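Local structure of 11S globulin subunit beta (Cucurbita maxima, 2E9Q) at residues M65-R71 against D154-F160; F93-A99 against S144-R150. The protein serves as a seed storage protein, a nutrient reservoir laid down as hexamers whose subunits each comprise an acidic and a basic chain joined by a disulfide. All coordinates share one frame; numbering follows the deposited sequence. Where two conformers were deposited one is given.

Interaction 1 (M65-R71 against D154-F160)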
loop_
_atom_site.group_PDB
_atom_site.type_symbol
_atom_site.label_atom_id
_atom_site.label_comp_id
_atom_site.label_asym_id
_atom_site.label_seq_id
_atom_site.Cartn_x
_atom_site.Cartn_y
_atom_site.Cartn_z
ATOM N N MET A 65 4.540 10.785 18.391
ATOM C CA MET A 65 5.795 11.340 18.889
ATOM C C MET A 65 5.884 11.055 20.384
ATOM O O MET A 65 4.940 11.307 21.138
ATOM C CB MET A 65 5.842 12.851 18.653
ATOM C CG MET A 65 7.215 13.489 18.871
ATOM S SD MET A 65 8.387 13.093 17.554
ATOM C CE MET A 65 7.644 13.959 16.194
ATOM N N ILE A 66 7.024 10.525 20.807
ATOM C CA ILE A 66 7.260 10.188 22.198
ATOM C C ILE A 66 8.644 10.695 22.582
ATOM O O ILE A 66 9.575 10.650 21.771
ATOM C CB ILE A 66 7.217 8.670 22.388
ATOM C CG1 ILE A 66 5.844 8.149 21.975
ATOM C CG2 ILE A 66 7.540 8.295 23.823
ATOM C CD1 ILE A 66 5.729 6.650 22.014
ATOM N N ARG A 67 8.772 11.211 23.802
ATOM C CA ARG A 67 10.061 11.694 24.281
ATOM C C ARG A 67 10.369 10.995 25.592
ATOM O O ARG A 67 9.584 11.037 26.547
ATOM C CB ARG A 67 10.061 13.215 24.473
ATOM C CG ARG A 67 11.379 13.771 25.057
ATOM C CD ARG A 67 11.451 15.291 24.950
ATOM N NE ARG A 67 10.301 15.923 25.594
ATOM C CZ ARG A 67 9.918 17.181 25.400
ATOM N NH1 ARG A 67 8.854 17.648 26.039
ATOM N NH2 ARG A 67 10.586 17.974 24.570
ATOM N N HIS A 68 11.511 10.324 25.622
ATOM C CA HIS A 68 11.935 9.612 26.807
ATOM C C HIS A 68 13.081 10.348 27.469
ATOM O O HIS A 68 14.015 10.798 26.812
ATOM C CB HIS A 68 12.390 8.203 26.443
ATOM C CG HIS A 68 11.270 7.248 26.178
ATOM N ND1 HIS A 68 11.255 6.403 25.090
ATOM C CD2 HIS A 68 10.164 6.954 26.898
ATOM C CE1 HIS A 68 10.189 5.626 25.155
ATOM N NE2 HIS A 68 9.509 5.941 26.245
ATOM N N THR A 69 13.003 10.470 28.783
ATOM C CA THR A 69 14.050 11.127 29.535
ATOM C C THR A 69 14.513 10.098 30.537
ATOM O O THR A 69 13.814 9.792 31.504
ATOM C CB THR A 69 13.525 12.379 30.241
ATOM O OG1 THR A 69 13.234 13.382 29.254
ATOM C CG2 THR A 69 14.563 12.914 31.209
ATOM N N ILE A 70 15.692 9.543 30.285
ATOM C CA ILE A 70 16.236 8.512 31.145
ATOM C C ILE A 70 17.386 9.062 31.959
ATOM O O ILE A 70 18.366 9.588 31.421
ATOM C CB ILE A 70 16.695 7.310 30.300
ATOM C CG1 ILE A 70 15.531 6.863 29.407
ATOM C CG2 ILE A 70 17.152 6.157 31.207
ATOM C CD1 ILE A 70 15.917 5.864 28.362
ATOM N N ARG A 71 17.256 8.949 33.272
ATOM C CA ARG A 71 18.286 9.456 34.161
ATOM C C ARG A 71 19.432 8.458 34.244
ATOM O O ARG A 71 19.259 7.273 33.941
ATOM C CB ARG A 71 17.705 9.663 35.560
ATOM C CG ARG A 71 16.467 10.540 35.608
ATOM C CD ARG A 71 15.672 10.266 36.876
ATOM N NE ARG A 71 14.396 10.970 36.877
ATOM C CZ ARG A 71 13.326 10.564 37.543
ATOM N NH1 ARG A 71 13.375 9.455 38.265
ATOM N NH2 ARG A 71 12.204 11.262 37.480
ATOM N N ASP A 154 21.145 13.429 31.596
ATOM C CA ASP A 154 19.944 12.641 31.332
ATOM C C ASP A 154 19.963 12.250 29.859
ATOM O O ASP A 154 20.400 13.019 29.012
ATOM C CB ASP A 154 18.668 13.453 31.594
ATOM C CG ASP A 154 18.452 13.768 33.062
ATOM O OD1 ASP A 154 18.379 12.828 33.886
ATOM O OD2 ASP A 154 18.340 14.968 33.387
ATOM N N LEU A 155 19.476 11.060 29.554
ATOM C CA LEU A 155 19.430 10.601 28.173
ATOM C C LEU A 155 18.078 11.031 27.593
ATOM O O LEU A 155 17.046 10.536 28.037
ATOM C CB LEU A 155 19.534 9.077 28.141
ATOM C CG LEU A 155 20.233 8.392 26.973
ATOM C CD1 LEU A 155 19.710 6.976 26.883
ATOM C CD2 LEU A 155 20.001 9.146 25.672
ATOM N N VAL A 156 18.083 11.945 26.624
ATOM C CA VAL A 156 16.838 12.420 25.999
ATOM C C VAL A 156 16.657 11.863 24.576
ATOM O O VAL A 156 17.453 12.150 23.672
ATOM C CB VAL A 156 16.791 13.978 25.948
ATOM C CG1 VAL A 156 15.458 14.452 25.377
ATOM C CG2 VAL A 156 16.998 14.558 27.351
ATOM N N LEU A 157 15.592 11.081 24.394
ATOM C CA LEU A 157 15.279 10.435 23.120
ATOM C C LEU A 157 13.969 10.868 22.456
ATOM O O LEU A 157 12.886 10.771 23.052
ATOM C CB LEU A 157 15.223 8.934 23.327
ATOM C CG LEU A 157 16.410 8.408 24.131
ATOM C CD1 LEU A 157 16.134 6.993 24.602
ATOM C CD2 LEU A 157 17.653 8.491 23.272
ATOM N N ILE A 158 14.076 11.315 21.210
ATOM C CA ILE A 158 12.914 11.726 20.441
ATOM C C ILE A 158 12.483 10.555 19.549
ATOM O O ILE A 158 13.121 10.257 18.540
ATOM C CB ILE A 158 13.249 12.945 19.571
ATOM C CG1 ILE A 158 13.924 14.025 20.426
ATOM C CG2 ILE A 158 11.977 13.471 18.925
ATOM C CD1 ILE A 158 13.095 14.479 21.632
ATOM N N VAL A 159 11.400 9.897 19.943
ATOM C CA VAL A 159 10.869 8.742 19.235
ATOM C C VAL A 159 9.740 9.036 18.254
ATOM O O VAL A 159 8.646 9.433 18.657
ATOM C CB VAL A 159 10.339 7.708 20.226
ATOM C CG1 VAL A 159 9.862 6.459 19.480
ATOM C CG2 VAL A 159 11.417 7.381 21.260
ATOM N N PHE A 160 10.013 8.825 16.970
ATOM C CA PHE A 160 9.039 9.024 15.915
ATOM C C PHE A 160 8.536 7.662 15.434
ATOM O O PHE A 160 9.320 6.790 15.043
ATOM C CB PHE A 160 9.672 9.796 14.769
ATOM C CG PHE A 160 8.803 9.898 13.551
ATOM C CD1 PHE A 160 9.009 9.054 12.465
ATOM C CD2 PHE A 160 7.797 10.863 13.474
ATOM C CE1 PHE A 160 8.228 9.169 11.307
ATOM C CE2 PHE A 160 7.007 10.992 12.324
ATOM C CZ PHE A 160 7.223 10.143 11.236
#
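R67 and I158 lie side by side on one sheet face, brought into touch by their torsions: R67 leaves its strand with CG opposite the backbone N (chi1 177°), while I158 sets CG1 beside its backbone N (chi1 -50°) and bends at chi2 (-57°), which carries CD1 over to the arginine stem. The pair belongs to two neighbouring antiparallel strands in the N-terminal cupin domain, a beta-barrel fold of two facing sheets. I158 CD1 lies 3.8 Å from R67 CD, and V156 CG1 comes up beside the same methylene at 4.1 Å. The aliphatic stem thus lies along two apolar side chains, whereas the guanidinium goes elsewhere, NE in a salt bridge to E49 and NH2 hydrogen-bonded to the hydroxyl of Y348.

Along the backbone, I66, H68 and I70 form hydrogen-bonded pairs with V159, L157 and L155, each pair exchanging two N-H...O bonds. The one from L155 N to I70 O, at 2.6 Å, is nearly straight. On the sheet face bearing I66 and I70, the side chains of paired residues touch near their roots, I66 CB 3.9 Å from V159 CB; L157 and V159 also touch side chains of strand 85-91, the next in the sheet. Farther along that face, I70 CD1 reaches diagonally to L157 CD1, 3.9 Å away.

Interaction 2 (F93-A99 against S144-R150)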
loop_
_atom_site.group_PDB
_atom_site.type_symbol
_atom_site.label_atom_id
_atom_site.label_comp_id
_atom_site.label_asym_id
_atom_site.label_seq_id
_atom_site.Cartn_x
_atom_site.Cartn_y
_atom_site.Cartn_z
ATOM N N PHE A 93 24.305 9.673 26.113
ATOM C CA PHE A 93 24.795 8.519 25.376
ATOM C C PHE A 93 24.629 7.243 26.175
ATOM O O PHE A 93 24.566 7.267 27.404
ATOM C CB PHE A 93 26.261 8.695 24.944
ATOM C CG PHE A 93 27.217 9.003 26.065
ATOM C CD1 PHE A 93 27.377 10.307 26.525
ATOM C CD2 PHE A 93 27.998 7.995 26.621
ATOM C CE1 PHE A 93 28.306 10.610 27.521
ATOM C CE2 PHE A 93 28.935 8.281 27.624
ATOM C CZ PHE A 93 29.091 9.594 28.075
ATOM N N GLY A 94 24.527 6.127 25.470
ATOM C CA GLY A 94 24.347 4.868 26.147
ATOM C C GLY A 94 24.471 3.681 25.217
ATOM O O GLY A 94 25.061 3.779 24.139
ATOM N N ILE A 95 23.906 2.560 25.645
ATOM C CA ILE A 95 23.954 1.339 24.872
ATOM C C ILE A 95 22.555 0.792 24.657
ATOM O O ILE A 95 21.660 0.995 25.484
ATOM C CB ILE A 95 24.840 0.285 25.577
ATOM C CG1 ILE A 95 24.277 -0.046 26.956
ATOM C CG2 ILE A 95 26.252 0.846 25.747
ATOM C CD1 ILE A 95 25.141 -1.015 27.762
ATOM N N ARG A 96 22.376 0.110 23.529
ATOM C CA ARG A 96 21.092 -0.464 23.166
ATOM C C ARG A 96 21.269 -1.919 22.751
ATOM O O ARG A 96 22.368 -2.354 22.385
ATOM C CB ARG A 96 20.493 0.317 21.995
ATOM C CG ARG A 96 21.318 0.202 20.714
ATOM C CD ARG A 96 20.891 1.155 19.591
ATOM N NE ARG A 96 19.497 0.985 19.198
ATOM C CZ ARG A 96 19.059 0.970 17.941
ATOM N NH1 ARG A 96 19.900 1.104 16.930
ATOM N NH2 ARG A 96 17.762 0.853 17.696
ATOM N N GLY A 97 20.172 -2.659 22.802
ATOM C CA GLY A 97 20.181 -4.044 22.393
ATOM C C GLY A 97 18.972 -4.230 21.495
ATOM O O GLY A 97 17.836 -4.017 21.929
ATOM N N ILE A 98 19.199 -4.601 20.242
ATOM C CA ILE A 98 18.095 -4.798 19.321
ATOM C C ILE A 98 18.271 -6.075 18.513
ATOM O O ILE A 98 19.043 -6.130 17.556
ATOM C CB ILE A 98 17.926 -3.577 18.384
ATOM C CG1 ILE A 98 16.811 -3.849 17.378
ATOM C CG2 ILE A 98 19.237 -3.244 17.701
ATOM C CD1 ILE A 98 16.414 -2.632 16.553
ATOM N N ALA A 99 17.515 -7.092 18.914
ATOM C CA ALA A 99 17.541 -8.421 18.313
ATOM C C ALA A 99 17.438 -8.575 16.793
ATOM O O ALA A 99 18.352 -9.113 16.165
ATOM C CB ALA A 99 16.469 -9.289 18.977
ATOM N N SER A 144 12.041 -5.993 19.321
ATOM C CA SER A 144 12.169 -5.507 20.691
ATOM C C SER A 144 13.525 -4.855 20.882
ATOM O O SER A 144 14.517 -5.265 20.284
ATOM C CB SER A 144 12.003 -6.643 21.700
ATOM O OG SER A 144 13.098 -7.538 21.632
ATOM N N HIS A 145 13.557 -3.829 21.717
ATOM C CA HIS A 145 14.781 -3.110 21.978
ATOM C C HIS A 145 14.732 -2.541 23.373
ATOM O O HIS A 145 13.658 -2.387 23.951
ATOM C CB HIS A 145 14.959 -1.982 20.966
ATOM C CG HIS A 145 13.941 -0.891 21.083
ATOM N ND1 HIS A 145 14.287 0.425 21.308
ATOM C CD2 HIS A 145 12.588 -0.916 21.000
ATOM C CE1 HIS A 145 13.191 1.162 21.362
ATOM N NE2 HIS A 145 12.147 0.374 21.177
ATOM N N TRP A 146 15.907 -2.249 23.916
ATOM C CA TRP A 146 16.028 -1.677 25.248
ATOM C C TRP A 146 17.183 -0.689 25.207
ATOM O O TRP A 146 18.128 -0.856 24.430
ATOM C CB TRP A 146 16.296 -2.765 26.293
ATOM C CG TRP A 146 17.493 -3.625 25.995
ATOM C CD1 TRP A 146 17.492 -4.843 25.375
ATOM C CD2 TRP A 146 18.869 -3.333 26.300
ATOM N NE1 TRP A 146 18.773 -5.328 25.278
ATOM C CE2 TRP A 146 19.639 -4.425 25.836
ATOM C CE3 TRP A 146 19.521 -2.258 26.920
ATOM C CZ2 TRP A 146 21.038 -4.474 25.972
ATOM C CZ3 TRP A 146 20.924 -2.306 27.056
ATOM C CH2 TRP A 146 21.660 -3.413 26.582
ATOM N N MET A 147 17.100 0.357 26.014
ATOM C CA MET A 147 18.154 1.348 26.039
ATOM C C MET A 147 18.566 1.666 27.460
ATOM O O MET A 147 17.734 1.681 28.376
ATOM C CB MET A 147 17.702 2.612 25.311
ATOM C CG MET A 147 17.497 2.388 23.819
ATOM S SD MET A 147 16.891 3.824 22.945
ATOM C CE MET A 147 15.130 3.503 22.978
ATOM N N TYR A 148 19.865 1.893 27.630
ATOM C CA TYR A 148 20.451 2.185 28.920
ATOM C C TYR A 148 21.279 3.456 28.842
ATOM O O TYR A 148 21.987 3.691 27.868
ATOM C CB TYR A 148 21.340 1.020 29.356
ATOM C CG TYR A 148 22.193 1.316 30.566
ATOM C CD1 TYR A 148 21.669 1.225 31.855
ATOM C CD2 TYR A 148 23.519 1.717 30.420
ATOM C CE1 TYR A 148 22.449 1.526 32.973
ATOM C CE2 TYR A 148 24.309 2.024 31.529
ATOM C CZ TYR A 148 23.765 1.923 32.800
ATOM O OH TYR A 148 24.541 2.219 33.892
ATOM N N ASN A 149 21.178 4.276 29.875
ATOM C CA ASN A 149 21.926 5.515 29.941
ATOM C C ASN A 149 23.203 5.212 30.724
ATOM O O ASN A 149 23.142 4.748 31.865
ATOM C CB ASN A 149 21.101 6.582 30.668
ATOM C CG ASN A 149 21.801 7.923 30.730
ATOM O OD1 ASN A 149 22.776 8.163 30.018
ATOM N ND2 ASN A 149 21.291 8.819 31.578
ATOM N N ARG A 150 24.355 5.452 30.103
ATOM C CA ARG A 150 25.633 5.204 30.762
ATOM C C ARG A 150 26.394 6.512 30.958
ATOM O O ARG A 150 27.565 6.512 31.325
ATOM C CB ARG A 150 26.478 4.205 29.950
ATOM C CG ARG A 150 27.217 4.765 28.737
ATOM C CD ARG A 150 28.005 3.632 28.054
ATOM N NE ARG A 150 29.109 4.084 27.201
ATOM C CZ ARG A 150 28.971 4.627 25.993
ATOM N NH1 ARG A 150 27.768 4.803 25.463
ATOM N NH2 ARG A 150 30.048 4.992 25.307
HETATM O O HOH W 1 16.974 1.716 20.333
HETATM O O HOH W 2 16.662 -6.730 22.255
#
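W146 lays its indole flat over G97, the peptide N of the glycine standing 3.5 Å above the ring centre and G97 CA 3.5 Å from CE2. With CG set between the backbone N and the carbonyl carbon (chi1 55°), the ring folds back over the facing strand, where a beta carbon at G97 would collide with NE1. That NE1 is satisfied by Q126, and L420 of the second subunit packs on the indole. Were W146 an alanine, the G97 backbone would probably lose its aromatic cover and Q126 its indole donor.

Below the ring, G97 N donates to W146 O at 3.2 Å and W146 N returns a bond to G97 O; I95 and Y148 pair likewise. R150 N closes the far end on F93 O, a long bond of 3.3 Å, while the R150 guanidinium presents a face to the ring edge of F93, the planes 80° apart.

On the other sheet face every nitrogen of the R96 guanidinium is used: NE donates to a water at 2.9 Å, which also meets H145 ND1 at 3.1 Å, while NH1 and NH2 bond to the carbonyls of L286 and V138. A second water donates to S144 O, and S144 OG bonds to Q416 of the second subunit. Such antiparallel strands, with one face turned into the barrel, are characteristic of the cupin fold of 11S globulins.

How the interactions relate
Both interactions lie in the N-terminal cupin domain, their centres about 12 Å apart, yet they belong to different antiparallel sheets. Along the chain the segments run 65-71, 93-99, 144-150 and 154-160, so interaction 2 is enclosed in sequence between the two halves of interaction 1. Strands 145-149 and 155-162 are consecutive, and the short turn between them carries the chain from one sheet to the other. At this crossing N149 ND2, hydrogen-bonded to S153 O, also comes within 3.0 Å of I70 O. Interaction 1 turns partly toward strand 345-350 of the C-terminal cupin domain, whereas interaction 2 reaches a second subunit, so the same barrel has side chains against the other domain of its own chain and against another subunit.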